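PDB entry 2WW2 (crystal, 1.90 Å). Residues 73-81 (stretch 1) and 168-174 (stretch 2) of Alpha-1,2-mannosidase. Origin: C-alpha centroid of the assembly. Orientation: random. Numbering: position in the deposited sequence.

Stretch 1 (73-81) WINDYGTFS
Stretch 2 (168-174) ATRYNNG

Two largely irregular segments of one chain run nearly antiparallel, their end-to-end directions 169° apart, and bury 417 Å² between them. Stretch 2 leaves a strand after Thr169; stretch 1 is loop until it enters a strand near its end. The nearest CA atoms are those of Tyr77 and Asn172 (4.1 Å) and of Gly78 and Thr169 (5.7 Å); one step along stretch 1 answers three along stretch 2, so the two do not pair like a ladder.

Three hydrogen bonds hold the pair; in each the acceptor is a backbone carbonyl of the other stretch. At the centre, Gly78 N donates to Tyr171 O at 3.2 Å, and Tyr77 CA approaches the same Tyr171 O at 3.4 Å as a CA-H...O contact. Gly78 sits at phi/psi 55/46, a positive phi that favours glycine; Tyr77 before it is extended (-156/160; chi1 65°, p). Toward the strands, Thr169 (chi1 170°, t) points at stretch 1 and donates OG1 to Thr79 O at 2.7 Å, while its CG2 packs 3.8 Å from Gly78 C.

At the other end, Asn173 (chi1 -79°, m; chi2 -93°) uses one amide nitrogen twice: ND2 donates to Asp76 O at 2.9 Å and to Tyr171 OH at 3.0 Å, tying the crossing to its own stretch. Asn75 (phi/psi 71/-166, chi1 t) accepts at OD1 from the next backbone amide, Asp76 N, at 2.7 Å; a water also donates to Asn75 OD1 at 2.8 Å. Asp76 OD1 accepts from Tyr77 N at 2.8 Å. Asn75 ND2, both Asp76 carboxylate oxygens, Tyr77 OH and Thr79 OG1 have partners elsewhere in the structure.

Tyr171 (-51/138, chi1 173°, t; chi2 85°) packs its ring against Asp76 and Thr79 (chi1 -176°, t): its CD2 lies 3.8 Å from Thr79 CG2, and its CE2 4.2 Å from Asp76 CB. Asn172 (chi1 66°, p) braces its own turn, donating ND2 to Arg170 O at 2.9 Å and accepting from Gly174 N at OD1, also 2.9 Å.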

# COMPACT_ATOMS: atom_id res chain seq x y z
N TRP A 73 22.20 -12.53 -13.35
CA TRP A 73 21.60 -13.87 -13.25
C TRP A 73 21.96 -14.76 -14.42
O TRP A 73 22.10 -15.97 -14.24
CB TRP A 73 20.09 -13.77 -13.00
CG TRP A 73 19.89 -13.25 -11.60
CD1 TRP A 73 19.67 -11.94 -11.22
CD2 TRP A 73 19.97 -14.01 -10.39
NE1 TRP A 73 19.59 -11.86 -9.85
CE2 TRP A 73 19.77 -13.11 -9.31
CE3 TRP A 73 20.19 -15.37 -10.10
CZ2 TRP A 73 19.78 -13.52 -7.97
CZ3 TRP A 73 20.19 -15.78 -8.76
CH2 TRP A 73 19.99 -14.86 -7.72
N ILE A 74 22.15 -14.17 -15.59
CA ILE A 74 22.72 -14.92 -16.72
C ILE A 74 24.21 -15.22 -16.41
O ILE A 74 24.72 -16.29 -16.74
CB ILE A 74 22.60 -14.06 -18.00
CG1 ILE A 74 21.11 -13.88 -18.35
CG2 ILE A 74 23.37 -14.69 -19.17
CD1 ILE A 74 20.44 -15.17 -18.77
N ASN A 75 24.87 -14.27 -15.76
CA ASN A 75 26.23 -14.43 -15.26
C ASN A 75 27.22 -14.45 -16.44
O ASN A 75 26.87 -14.04 -17.56
CB ASN A 75 26.31 -15.66 -14.30
CG ASN A 75 27.44 -15.54 -13.24
OD1 ASN A 75 28.58 -15.22 -13.56
ND2 ASN A 75 27.11 -15.86 -11.99
N ASP A 76 28.46 -14.87 -16.19
CA ASP A 76 29.60 -14.59 -17.09
C ASP A 76 30.10 -15.84 -17.83
O ASP A 76 29.68 -16.97 -17.52
CB ASP A 76 30.76 -13.96 -16.30
CG ASP A 76 31.59 -12.97 -17.14
OD1 ASP A 76 31.38 -12.89 -18.38
OD2 ASP A 76 32.43 -12.24 -16.55
N TYR A 77 30.97 -15.63 -18.82
CA TYR A 77 31.69 -16.73 -19.48
C TYR A 77 32.97 -16.13 -20.09
O TYR A 77 33.05 -14.89 -20.28
CB TYR A 77 30.82 -17.39 -20.57
CG TYR A 77 30.52 -16.45 -21.71
CD1 TYR A 77 31.37 -16.38 -22.82
CD2 TYR A 77 29.43 -15.59 -21.65
CE1 TYR A 77 31.13 -15.46 -23.86
CE2 TYR A 77 29.17 -14.68 -22.69
CZ TYR A 77 30.03 -14.62 -23.78
OH TYR A 77 29.79 -13.73 -24.79
N GLY A 78 33.96 -16.97 -20.36
CA GLY A 78 35.21 -16.57 -21.02
C GLY A 78 35.87 -15.45 -20.26
O GLY A 78 36.30 -14.48 -20.87
N THR A 79 35.94 -15.58 -18.94
CA THR A 79 36.40 -14.47 -18.08
C THR A 79 37.68 -14.83 -17.32
O THR A 79 37.86 -15.98 -16.89
CB THR A 79 35.26 -14.01 -17.09
OG1 THR A 79 35.68 -12.87 -16.33
CG2 THR A 79 34.83 -15.12 -16.13
N PHE A 80 38.58 -13.85 -17.20
CA PHE A 80 39.77 -13.98 -16.37
C PHE A 80 40.02 -12.61 -15.75
O PHE A 80 39.34 -11.64 -16.11
CB PHE A 80 40.98 -14.49 -17.19
CG PHE A 80 41.56 -13.50 -18.16
CD1 PHE A 80 42.62 -12.69 -17.79
CD2 PHE A 80 41.08 -13.42 -19.46
CE1 PHE A 80 43.18 -11.78 -18.69
CE2 PHE A 80 41.65 -12.49 -20.36
CZ PHE A 80 42.68 -11.67 -19.97
N SER A 81 40.93 -12.52 -14.77
CA SER A 81 41.18 -11.19 -14.18
C SER A 81 42.66 -10.95 -14.01
O SER A 81 43.46 -11.87 -13.99
CB SER A 81 40.47 -11.01 -12.83
OG SER A 81 41.05 -11.83 -11.82
N ALA A 168 44.07 -20.25 -20.79
CA ALA A 168 42.74 -20.50 -21.31
C ALA A 168 41.78 -20.49 -20.14
O ALA A 168 42.07 -21.06 -19.09
CB ALA A 168 42.68 -21.85 -22.03
N THR A 169 40.66 -19.80 -20.31
CA THR A 169 39.62 -19.82 -19.30
C THR A 169 38.40 -20.48 -19.91
O THR A 169 38.04 -20.19 -21.05
CB THR A 169 39.30 -18.40 -18.78
OG1 THR A 169 38.12 -18.46 -17.97
CG2 THR A 169 39.09 -17.41 -19.95
N ARG A 170 37.76 -21.37 -19.16
CA ARG A 170 36.61 -22.10 -19.68
C ARG A 170 35.34 -21.91 -18.84
O ARG A 170 34.28 -22.47 -19.17
CB ARG A 170 36.96 -23.59 -19.81
CG ARG A 170 38.07 -23.83 -20.81
CD ARG A 170 38.38 -25.34 -20.98
NE ARG A 170 39.51 -25.52 -21.88
CZ ARG A 170 40.79 -25.40 -21.51
NH1 ARG A 170 41.10 -25.09 -20.25
NH2 ARG A 170 41.76 -25.58 -22.40
N TYR A 171 35.44 -21.13 -17.77
CA TYR A 171 34.29 -20.86 -16.93
C TYR A 171 33.11 -20.39 -17.77
O TYR A 171 33.28 -19.59 -18.71
CB TYR A 171 34.62 -19.80 -15.88
CG TYR A 171 33.41 -19.35 -15.07
CD1 TYR A 171 33.00 -20.06 -13.94
CD2 TYR A 171 32.69 -18.21 -15.42
CE1 TYR A 171 31.89 -19.64 -13.20
CE2 TYR A 171 31.58 -17.78 -14.69
CZ TYR A 171 31.20 -18.50 -13.57
OH TYR A 171 30.13 -18.09 -12.85
N ASN A 172 31.92 -20.89 -17.45
CA ASN A 172 30.72 -20.45 -18.16
C ASN A 172 29.49 -20.84 -17.35
O ASN A 172 29.58 -21.59 -16.36
CB ASN A 172 30.63 -21.08 -19.56
CG ASN A 172 30.46 -22.57 -19.52
OD1 ASN A 172 29.33 -23.08 -19.48
ND2 ASN A 172 31.57 -23.31 -19.56
N ASN A 173 28.33 -20.33 -17.77
CA ASN A 173 27.08 -20.62 -17.08
C ASN A 173 26.09 -21.31 -18.02
O ASN A 173 24.87 -21.13 -17.92
CB ASN A 173 26.51 -19.34 -16.50
CG ASN A 173 27.20 -18.95 -15.20
OD1 ASN A 173 26.72 -19.30 -14.14
ND2 ASN A 173 28.34 -18.23 -15.28
N GLY A 174 26.63 -22.11 -18.94
CA GLY A 174 25.83 -22.80 -19.93
C GLY A 174 25.80 -22.06 -21.26
O GLY A 174 26.41 -21.00 -21.42
O HOH W 1 31.08 -15.00 -12.37